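Local atomic coordinates of hypothetical protein (Bacteroides fragilis, PDB entry 4I17), a protein that is of unknown function but is built from tetratricopeptide (TPR) repeats, stacked helical hairpins that in other proteins commonly serve as protein-binding scaffolds. Residues A[51-55]-A[56-60]; A[62-65]-A[66-69]; A[84-87]-A[88-91]; A[93-96]-A[97-101]. All coordinates share one frame; numbering follows the deposited sequence. Where two conformers were deposited one is given.

Contact 1: residues A[51-55]-A[56-60]; sequences CADNI and KKYKE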
loop_
_atom_site.group_PDB
_atom_site.type_symbol
_atom_site.label_atom_id
_atom_site.label_comp_id
_atom_site.label_asym_id
_atom_site.label_seq_id
_atom_site.Cartn_x
_atom_site.Cartn_y
_atom_site.Cartn_z
ATOM N N CYS A 51 -2.264 1.139 -23.028
ATOM C CA CYS A 51 -2.955 2.037 -23.976
ATOM C C CYS A 51 -4.347 2.390 -23.453
ATOM O O CYS A 51 -4.742 3.560 -23.511
ATOM C CB CYS A 51 -3.025 1.399 -25.361
ATOM S SG CYS A 51 -1.427 1.339 -26.197
ATOM N N ALA A 52 -5.109 1.383 -22.997
ATOM C CA ALA A 52 -6.475 1.608 -22.448
ATOM C C ALA A 52 -6.447 2.568 -21.271
ATOM O O ALA A 52 -7.291 3.467 -21.167
ATOM C CB ALA A 52 -7.097 0.284 -22.013
ATOM N N ASP A 53 -5.458 2.411 -20.383
ATOM C CA ASP A 53 -5.379 3.277 -19.216
ATOM C C ASP A 53 -5.039 4.687 -19.680
ATOM O O ASP A 53 -5.634 5.634 -19.162
ATOM C CB ASP A 53 -4.346 2.750 -18.227
ATOM C CG ASP A 53 -4.302 3.584 -16.967
ATOM O OD1 ASP A 53 -5.226 3.440 -16.127
ATOM O OD2 ASP A 53 -3.401 4.431 -16.857
ATOM N N ASN A 54 -4.157 4.812 -20.726
ATOM C CA ASN A 54 -3.728 6.129 -21.239
ATOM C C ASN A 54 -4.888 6.883 -21.879
ATOM O O ASN A 54 -4.885 8.105 -21.875
ATOM C CB ASN A 54 -2.581 6.008 -22.242
ATOM C CG ASN A 54 -1.278 5.451 -21.705
ATOM O OD1 ASN A 54 -1.068 5.273 -20.509
ATOM N ND2 ASN A 54 -0.378 5.107 -22.600
ATOM N N ILE A 55 -5.891 6.173 -22.402
ATOM C CA ILE A 55 -7.013 6.861 -23.046
ATOM C C ILE A 55 -8.259 6.842 -22.142
ATOM O O ILE A 55 -9.361 7.186 -22.575
ATOM C CB ILE A 55 -7.291 6.314 -24.460
ATOM C CG1 ILE A 55 -7.735 4.823 -24.406
ATOM C CG2 ILE A 55 -6.064 6.539 -25.379
ATOM C CD1 ILE A 55 -8.042 4.179 -25.769
ATOM N N LYS A 56 -8.054 6.518 -20.865
ATOM C CA LYS A 56 -9.058 6.549 -19.804
ATOM C C LYS A 56 -10.145 5.469 -19.907
ATOM O O LYS A 56 -11.231 5.648 -19.362
ATOM C CB LYS A 56 -9.698 7.952 -19.676
ATOM C CG LYS A 56 -8.645 9.029 -19.436
ATOM C CD LYS A 56 -9.256 10.407 -19.267
ATOM C CE LYS A 56 -8.180 11.451 -19.150
ATOM N NZ LYS A 56 -7.519 11.411 -17.820
ATOM N N LYS A 57 -9.842 4.341 -20.550
ATOM C CA LYS A 57 -10.752 3.192 -20.605
ATOM C C LYS A 57 -10.273 2.280 -19.472
ATOM O O LYS A 57 -9.615 1.253 -19.703
ATOM C CB LYS A 57 -10.723 2.529 -22.002
ATOM C CG LYS A 57 -11.118 3.478 -23.147
ATOM C CD LYS A 57 -11.254 2.699 -24.470
ATOM C CE LYS A 57 -11.622 3.561 -25.664
ATOM N NZ LYS A 57 -12.942 4.218 -25.512
ATOM N N TYR A 58 -10.503 2.718 -18.232
ATOM C CA TYR A 58 -9.967 2.013 -17.059
ATOM C C TYR A 58 -10.462 0.611 -16.870
ATOM O O TYR A 58 -9.640 -0.231 -16.501
ATOM C CB TYR A 58 -10.167 2.805 -15.769
ATOM C CG TYR A 58 -9.726 4.246 -15.881
ATOM C CD1 TYR A 58 -8.416 4.572 -16.231
ATOM C CD2 TYR A 58 -10.605 5.287 -15.596
ATOM C CE1 TYR A 58 -8.017 5.897 -16.366
ATOM C CE2 TYR A 58 -10.215 6.616 -15.735
ATOM C CZ TYR A 58 -8.911 6.911 -16.077
ATOM O OH TYR A 58 -8.513 8.211 -16.160
ATOM N N LYS A 59 -11.764 0.326 -17.108
ATOM C CA LYS A 59 -12.235 -1.044 -16.877
ATOM C C LYS A 59 -11.611 -1.992 -17.888
ATOM O O LYS A 59 -11.258 -3.135 -17.539
ATOM C CB LYS A 59 -13.786 -1.124 -16.895
ATOM C CG LYS A 59 -14.366 -2.526 -16.635
ATOM C CD LYS A 59 -14.073 -3.064 -15.216
ATOM C CE LYS A 59 -14.550 -4.483 -15.003
ATOM N NZ LYS A 59 -13.682 -5.476 -15.689
ATOM N N GLU A 60 -11.474 -1.506 -19.137
ATOM C CA GLU A 60 -10.869 -2.258 -20.229
ATOM C C GLU A 60 -9.401 -2.535 -19.875
ATOM O O GLU A 60 -8.927 -3.662 -20.046
ATOM C CB GLU A 60 -11.036 -1.472 -21.544
ATOM C CG GLU A 60 -12.502 -1.183 -21.873
ATOM C CD GLU A 60 -13.178 0.109 -21.412
ATOM O OE1 GLU A 60 -12.978 0.566 -20.256
ATOM O OE2 GLU A 60 -13.980 0.636 -22.218
#
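A52 and K57 meet where helix 42-54 runs out: K57 N donates to A52 O at 2.8 Å. Inside this bridge K56 N reaches D53 O at 3.1 Å, coming from above the carbonyl plane with a C=O...N angle of only 111°. The pair of bonds defines a Schellman motif, with K56 as the C-prime residue at a phi of 70°. K57 then occupies the N-cap position of helix 58-70, which makes the turn between the two helices very short.

The two residues joined by the outer bond also approach through their side chains, A52 CB lying 4.3 Å from K57 CB. Alanine suits this spot because its lone methyl leaves room for the returning chain, and E60 CB comes equally near the same methyl. Beside them, in the K57 conformer described here, I55 CD1 rests 3.6 Å from K57 CE. The chi1 of 64° sets I55 CG1 between the backbone N and the carbonyl carbon, and CG1 carries CD1 to the lysine methylenes. On the D53 side an extended chi1 brings OD1 to the edge of the Y58 ring, 3.4 Å from CD1 and near the ring plane.

The chemistry is thus divided: the two backbone bonds take up A52 O and D53 O at the helix end, K57 supplies aliphatic length for I55, and K56 sends its NZ to a glycerol, probably from the crystallisation liquor. D53 OD1 is probably drawn mildly to the ring edge of Y58, but it also lies against the D88 carboxylate, so one of the two acids may be protonated.

Contact 2: residues A[62-65]-A[66-69]; sequences ADYF and DIAI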
loop_
_atom_site.group_PDB
_atom_site.type_symbol
_atom_site.label_atom_id
_atom_site.label_comp_id
_atom_site.label_asym_id
_atom_site.label_seq_id
_atom_site.Cartn_x
_atom_site.Cartn_y
_atom_site.Cartn_z
ATOM N N ALA A 62 -7.983 -2.877 -16.910
ATOM C CA ALA A 62 -7.967 -3.925 -15.897
ATOM C C ALA A 62 -8.197 -5.303 -16.551
ATOM O O ALA A 62 -7.468 -6.243 -16.239
ATOM C CB ALA A 62 -9.030 -3.637 -14.826
ATOM N N ASP A 63 -9.099 -5.392 -17.538
ATOM C CA ASP A 63 -9.368 -6.643 -18.263
ATOM C C ASP A 63 -8.124 -7.130 -19.031
ATOM O O ASP A 63 -7.823 -8.318 -19.002
ATOM C CB ASP A 63 -10.569 -6.497 -19.241
ATOM C CG ASP A 63 -11.925 -6.402 -18.531
ATOM O OD1 ASP A 63 -12.050 -6.936 -17.417
ATOM O OD2 ASP A 63 -12.852 -5.785 -19.095
ATOM N N TYR A 64 -7.424 -6.237 -19.726
ATOM C CA TYR A 64 -6.225 -6.624 -20.463
ATOM C C TYR A 64 -5.071 -6.969 -19.520
ATOM O O TYR A 64 -4.395 -7.968 -19.759
ATOM C CB TYR A 64 -5.813 -5.561 -21.496
ATOM C CG TYR A 64 -6.817 -5.572 -22.622
ATOM C CD1 TYR A 64 -6.907 -6.658 -23.488
ATOM C CD2 TYR A 64 -7.761 -4.558 -22.747
ATOM C CE1 TYR A 64 -7.911 -6.727 -24.460
ATOM C CE2 TYR A 64 -8.756 -4.609 -23.724
ATOM C CZ TYR A 64 -8.831 -5.696 -24.571
ATOM O OH TYR A 64 -9.827 -5.734 -25.508
ATOM N N PHE A 65 -4.862 -6.201 -18.439
ATOM C CA PHE A 65 -3.790 -6.608 -17.503
ATOM C C PHE A 65 -4.103 -7.999 -16.905
ATOM O O PHE A 65 -3.183 -8.770 -16.664
ATOM C CB PHE A 65 -3.610 -5.565 -16.408
ATOM C CG PHE A 65 -3.036 -4.259 -16.912
ATOM C CD1 PHE A 65 -1.793 -4.221 -17.550
ATOM C CD2 PHE A 65 -3.716 -3.054 -16.708
ATOM C CE1 PHE A 65 -1.234 -3.009 -17.948
ATOM C CE2 PHE A 65 -3.152 -1.842 -17.106
ATOM C CZ PHE A 65 -1.902 -1.825 -17.706
ATOM N N ASP A 66 -5.395 -8.337 -16.731
ATOM C CA ASP A 66 -5.800 -9.649 -16.206
ATOM C C ASP A 66 -5.357 -10.787 -17.149
ATOM O O ASP A 66 -5.016 -11.868 -16.676
ATOM C CB ASP A 66 -7.328 -9.700 -16.031
ATOM C CG ASP A 66 -7.846 -9.531 -14.613
ATOM O OD1 ASP A 66 -7.171 -10.010 -13.668
ATOM O OD2 ASP A 66 -8.982 -9.021 -14.455
ATOM N N ILE A 67 -5.379 -10.545 -18.469
ATOM C CA ILE A 67 -4.954 -11.517 -19.494
ATOM C C ILE A 67 -3.484 -11.786 -19.272
ATOM O O ILE A 67 -3.076 -12.944 -19.191
ATOM C CB ILE A 67 -5.260 -11.065 -20.952
ATOM C CG1 ILE A 67 -6.794 -10.946 -21.193
ATOM C CG2 ILE A 67 -4.621 -12.035 -21.981
ATOM C CD1 ILE A 67 -7.187 -10.285 -22.554
ATOM N N ALA A 68 -2.683 -10.726 -19.131
ATOM C CA ALA A 68 -1.248 -10.879 -18.866
ATOM C C ALA A 68 -1.030 -11.637 -17.561
ATOM O O ALA A 68 -0.193 -12.543 -17.512
ATOM C CB ALA A 68 -0.570 -9.509 -18.810
ATOM N N ILE A 69 -1.823 -11.318 -16.498
ATOM C CA ILE A 69 -1.684 -11.994 -15.212
ATOM C C ILE A 69 -1.978 -13.483 -15.363
ATOM O O ILE A 69 -1.209 -14.294 -14.863
ATOM C CB ILE A 69 -2.565 -11.340 -14.126
ATOM C CG1 ILE A 69 -2.083 -9.902 -13.859
ATOM C CG2 ILE A 69 -2.566 -12.187 -12.809
ATOM C CD1 ILE A 69 -3.045 -9.037 -12.959
#
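D66 turns its N-H back to A62 O at 3.0 Å, a sound helical bond, and its CB lies 3.3 Å from D63 O. D63 OD1 and D66 OD2 stay 4.7 Å apart, and each carboxylate has a lysine: D63 is in a salt bridge with K59, D66 with K82, which probably offsets their like charge.

I67 follows with a shared N-H, weakly bonded to D63 O and to Y64 O. Its CG1 sits beside the backbone N (chi1 -64°), and from there CD1 runs alongside Y64, both pointing the same way, to end 3.8 Å from Y64 CD1. A branched aliphatic chain fits well along the flank of a tyrosine one turn back.

A68 N reaches Y64 O in a long, weak bond, and A68 CB lies 3.5 Å from F65 O. I69 closes the turn with N to F65 O at 2.9 Å, the donor in the carbonyl plane, while its CG1 rests 3.2 Å from that same oxygen.

Helix 58-70 is wedged between others of the TPR array: Y64 packs on F27, S31 and L34 of helix 23-36, F65 and I67 face helix 42-54, and A62 and I69 meet helix 75-88.

Contact 3: residues A[84-87]-A[88-91]; sequences AAYR and DMKN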
loop_
_atom_site.group_PDB
_atom_site.type_symbol
_atom_site.label_atom_id
_atom_site.label_comp_id
_atom_site.label_asym_id
_atom_site.label_seq_id
_atom_site.Cartn_x
_atom_site.Cartn_y
_atom_site.Cartn_z
ATOM N N ALA A 84 -3.335 0.370 -10.788
ATOM C CA ALA A 84 -3.387 1.761 -11.246
ATOM C C ALA A 84 -4.707 2.073 -11.926
ATOM O O ALA A 84 -5.229 3.185 -11.783
ATOM C CB ALA A 84 -2.228 2.079 -12.182
ATOM N N ALA A 85 -5.243 1.111 -12.692
ATOM C CA ALA A 85 -6.524 1.285 -13.374
ATOM C C ALA A 85 -7.635 1.478 -12.339
ATOM O O ALA A 85 -8.464 2.363 -12.499
ATOM C CB ALA A 85 -6.816 0.073 -14.265
ATOM N N TYR A 86 -7.601 0.703 -11.232
ATOM C CA TYR A 86 -8.601 0.845 -10.156
ATOM C C TYR A 86 -8.421 2.152 -9.379
ATOM O O TYR A 86 -9.424 2.767 -9.028
ATOM C CB TYR A 86 -8.580 -0.378 -9.248
ATOM C CG TYR A 86 -9.368 -1.505 -9.871
ATOM C CD1 TYR A 86 -10.749 -1.422 -10.009
ATOM C CD2 TYR A 86 -8.737 -2.662 -10.317
ATOM C CE1 TYR A 86 -11.485 -2.461 -10.563
ATOM C CE2 TYR A 86 -9.461 -3.696 -10.914
ATOM C CZ TYR A 86 -10.835 -3.600 -11.014
ATOM O OH TYR A 86 -11.565 -4.638 -11.535
ATOM N N ARG A 87 -7.163 2.609 -9.185
ATOM C CA ARG A 87 -6.839 3.901 -8.565
ATOM C C ARG A 87 -7.470 5.024 -9.419
ATOM O O ARG A 87 -8.098 5.941 -8.896
ATOM C CB ARG A 87 -5.301 4.051 -8.490
ATOM C CG ARG A 87 -4.793 5.243 -7.654
ATOM C CD ARG A 87 -3.270 5.259 -7.525
ATOM N NE ARG A 87 -2.603 5.406 -8.825
ATOM C CZ ARG A 87 -1.498 4.758 -9.189
ATOM N NH1 ARG A 87 -0.887 3.942 -8.338
ATOM N NH2 ARG A 87 -0.986 4.937 -10.399
ATOM N N ASP A 88 -7.332 4.918 -10.751
ATOM C CA ASP A 88 -7.882 5.885 -11.728
ATOM C C ASP A 88 -9.431 5.859 -11.725
ATOM O O ASP A 88 -10.066 6.892 -11.963
ATOM C CB ASP A 88 -7.336 5.592 -13.115
ATOM C CG ASP A 88 -5.857 5.884 -13.308
ATOM O OD1 ASP A 88 -5.330 6.764 -12.601
ATOM O OD2 ASP A 88 -5.242 5.279 -14.225
HETATM N N MSE A 89 -10.036 4.701 -11.393
HETATM C CA MSE A 89 -11.500 4.565 -11.210
HETATM C C MSE A 89 -11.931 5.027 -9.819
HETATM O O MSE A 89 -13.120 4.913 -9.483
HETATM C CB MSE A 89 -11.951 3.114 -11.407
HETATM C CG MSE A 89 -12.069 2.720 -12.875
HETATM SE SE MSE A 89 -12.551 0.832 -13.029
HETATM C CE MSE A 89 -10.820 -0.053 -13.320
ATOM N N LYS A 90 -10.962 5.500 -8.992
ATOM C CA LYS A 90 -11.155 5.978 -7.610
ATOM C C LYS A 90 -11.768 4.846 -6.759
ATOM O O LYS A 90 -12.713 5.043 -5.983
ATOM C CB LYS A 90 -11.977 7.290 -7.557
ATOM C CG LYS A 90 -11.422 8.349 -8.516
ATOM C CD LYS A 90 -11.746 9.768 -8.117
ATOM C CE LYS A 90 -10.693 10.737 -8.617
ATOM N NZ LYS A 90 -10.668 10.836 -10.104
ATOM N N ASN A 91 -11.212 3.628 -6.938
ATOM C CA ASN A 91 -11.694 2.474 -6.201
ATOM C C ASN A 91 -10.563 1.981 -5.332
ATOM O O ASN A 91 -9.768 1.149 -5.772
ATOM C CB ASN A 91 -12.199 1.391 -7.179
ATOM C CG ASN A 91 -12.841 0.209 -6.496
ATOM O OD1 ASN A 91 -12.582 -0.084 -5.344
ATOM N ND2 ASN A 91 -13.592 -0.563 -7.239
HETATM O O HOH W 1 -2.535 5.742 -12.826
#
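M89, a selenomethionine, lays its terminal methyl over one face of the Y86 ring, CE standing 3.9 Å from the centroid and 23° off the normal. This CH-pi contact is the nearer half of a Met-aromatic pair, since SE lies obliquely at 4.9 Å. The methyl also reaches A85 CB at 4.1 Å, a small residue that makes room. Both side chains leave the backbone beside their own N (chi1 -81° for Y86), and run side by side. The amide of N91 follows the ring, nearly perpendicular to it.

The last helical turn, with M89 N on A85 O at 3.0 Å, sets M89 beside Y86; a Schellman motif then brings N91 back to the ring, N91 N bonding Y86 O and K90 N bonding R87 O, each at 2.9 Å, with K90 at positive phi. The chain then enters helix 92-105 through a tight antiparallel turn, as in TPR proteins. N91 suits its N-cap place because its OD1 accepts from E94 N.

Water 1 accepts from R87 NH2 and donates to D88 OD1, each at 3.0 Å, for the arginine conformer described. Farther out, Y86 packs on A62, E94 and T98, while M89 and D88 touch Y58.

Contact 4: residues A[93-96]-A[97-101]; sequences QEYI and ATLTE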
loop_
_atom_site.group_PDB
_atom_site.type_symbol
_atom_site.label_atom_id
_atom_site.label_comp_id
_atom_site.label_asym_id
_atom_site.label_seq_id
_atom_site.Cartn_x
_atom_site.Cartn_y
_atom_site.Cartn_z
ATOM N N GLN A 93 -10.562 0.122 -2.562
ATOM C CA GLN A 93 -10.635 -1.260 -2.081
ATOM C C GLN A 93 -10.094 -2.218 -3.125
ATOM O O GLN A 93 -9.307 -3.093 -2.769
ATOM C CB GLN A 93 -12.054 -1.653 -1.639
ATOM C CG GLN A 93 -12.471 -1.048 -0.282
ATOM C CD GLN A 93 -11.438 -1.203 0.813
ATOM O OE1 GLN A 93 -10.990 -2.309 1.141
ATOM N NE2 GLN A 93 -11.008 -0.085 1.386
ATOM N N GLU A 94 -10.411 -2.004 -4.393
ATOM C CA GLU A 94 -9.878 -2.887 -5.437
ATOM C C GLU A 94 -8.419 -2.567 -5.705
ATOM O O GLU A 94 -7.652 -3.467 -6.041
ATOM C CB GLU A 94 -10.714 -2.800 -6.696
ATOM C CG GLU A 94 -10.428 -3.929 -7.659
ATOM C CD GLU A 94 -10.647 -5.358 -7.235
ATOM O OE1 GLU A 94 -11.772 -5.865 -7.439
ATOM O OE2 GLU A 94 -9.663 -6.004 -6.816
ATOM N N TYR A 95 -8.021 -1.302 -5.507
ATOM C CA TYR A 95 -6.609 -0.919 -5.656
ATOM C C TYR A 95 -5.743 -1.732 -4.690
ATOM O O TYR A 95 -4.827 -2.431 -5.129
ATOM C CB TYR A 95 -6.452 0.581 -5.378
ATOM C CG TYR A 95 -5.006 1.021 -5.343
ATOM C CD1 TYR A 95 -4.254 1.099 -6.508
ATOM C CD2 TYR A 95 -4.417 1.456 -4.157
ATOM C CE1 TYR A 95 -2.931 1.535 -6.488
ATOM C CE2 TYR A 95 -3.099 1.906 -4.130
ATOM C CZ TYR A 95 -2.377 1.978 -5.307
ATOM O OH TYR A 95 -1.074 2.406 -5.302
ATOM N N ILE A 96 -6.076 -1.716 -3.386
ATOM C CA ILE A 96 -5.266 -2.444 -2.401
ATOM C C ILE A 96 -5.484 -3.964 -2.480
ATOM O O ILE A 96 -4.540 -4.719 -2.217
ATOM C CB ILE A 96 -5.427 -1.887 -0.955
ATOM C CG1 ILE A 96 -4.334 -2.433 -0.011
ATOM C CG2 ILE A 96 -6.843 -2.124 -0.370
ATOM C CD1 ILE A 96 -2.862 -2.169 -0.518
ATOM N N ALA A 97 -6.682 -4.430 -2.871
ATOM C CA ALA A 97 -6.913 -5.879 -3.048
ATOM C C ALA A 97 -6.013 -6.438 -4.162
ATOM O O ALA A 97 -5.433 -7.511 -4.006
ATOM C CB ALA A 97 -8.374 -6.151 -3.375
ATOM N N THR A 98 -5.840 -5.679 -5.251
ATOM C CA THR A 98 -4.980 -6.070 -6.379
ATOM C C THR A 98 -3.540 -6.057 -5.952
ATOM O O THR A 98 -2.818 -7.014 -6.240
ATOM C CB THR A 98 -5.203 -5.166 -7.609
ATOM O OG1 THR A 98 -6.589 -5.189 -7.930
ATOM C CG2 THR A 98 -4.434 -5.665 -8.828
ATOM N N LEU A 99 -3.102 -4.995 -5.257
ATOM C CA LEU A 99 -1.715 -4.994 -4.779
ATOM C C LEU A 99 -1.458 -6.168 -3.838
ATOM O O LEU A 99 -0.356 -6.712 -3.855
ATOM C CB LEU A 99 -1.366 -3.676 -4.074
ATOM C CG LEU A 99 -1.299 -2.430 -4.986
ATOM C CD1 LEU A 99 -1.114 -1.178 -4.134
ATOM C CD2 LEU A 99 -0.128 -2.534 -5.981
ATOM N N THR A 100 -2.464 -6.551 -3.008
ATOM C CA THR A 100 -2.333 -7.658 -2.047
ATOM C C THR A 100 -2.130 -8.958 -2.826
ATOM O O THR A 100 -1.267 -9.758 -2.472
ATOM C CB THR A 100 -3.527 -7.698 -1.084
ATOM O OG1 THR A 100 -3.640 -6.422 -0.435
ATOM C CG2 THR A 100 -3.379 -8.797 -0.009
ATOM N N GLU A 101 -2.919 -9.165 -3.893
ATOM C CA GLU A 101 -2.775 -10.325 -4.772
ATOM C C GLU A 101 -1.384 -10.314 -5.420
ATOM O O GLU A 101 -0.729 -11.337 -5.456
ATOM C CB GLU A 101 -3.871 -10.327 -5.856
ATOM C CG GLU A 101 -5.237 -10.757 -5.338
ATOM C CD GLU A 101 -5.261 -12.089 -4.605
ATOM O OE1 GLU A 101 -4.800 -13.100 -5.184
ATOM O OE2 GLU A 101 -5.708 -12.112 -3.434
#
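I96 O is gripped twice by T100, whose N approaches at 2.9 Å and whose OG1 donates at 2.6 Å from the opposite face of the carbonyl plane. One half-turn earlier the same pattern recurs: T98 N at 3.0 Å and T98 OG1 at 2.8 Å reach E94 O, again from opposite faces. In both threonines OG1 lies beside the backbone N (chi1 -55° in T98), which points the hydroxyl back to the carbonyl four residues before. Threonine thereby spends its polar atom on its own helix.

On the apolar side L99 CD1 sits over one face of the Y95 ring, 3.9 Å from the centroid and 25° off the normal, a CH-pi contact displaced toward the rim at CZ. I96 crosses L99 at about a right angle, and their CD1 atoms are 4.1 Å apart. Around them, Y95 and L99 pack on S83 of helix 75-88, whereas I96 meets Y116, Y119 and Y120 of helix 110-129.

Because these hydroxyls are bonded within helix 92-105, T98 can probably be buried at little polar cost, while Y95, L99 and I96 pack through a ring face and branched aliphatic ends on another side of the helix.

How the contacts relate
The four contacts follow one another along consecutive helices. Contacts 1 and 3, both Schellman turns, lie side by side with centres about 10 Å apart: Y58 O is 3.4 Å from M89 CE, and D53 OD1 is 2.6 Å from D88 OD2. Contact 2 continues helix 58-70 and touches contact 3 through A62 CB and Y86 CE2, 3.9 Å apart. Y86 then leads into contact 4, its CD2 3.4 Å from E94 CG. Contacts 1 and 4 do not touch, their nearest atoms being about 8 Å apart. No active site is known; a glycerol, probably from crystallisation, lies by K56 and Y58.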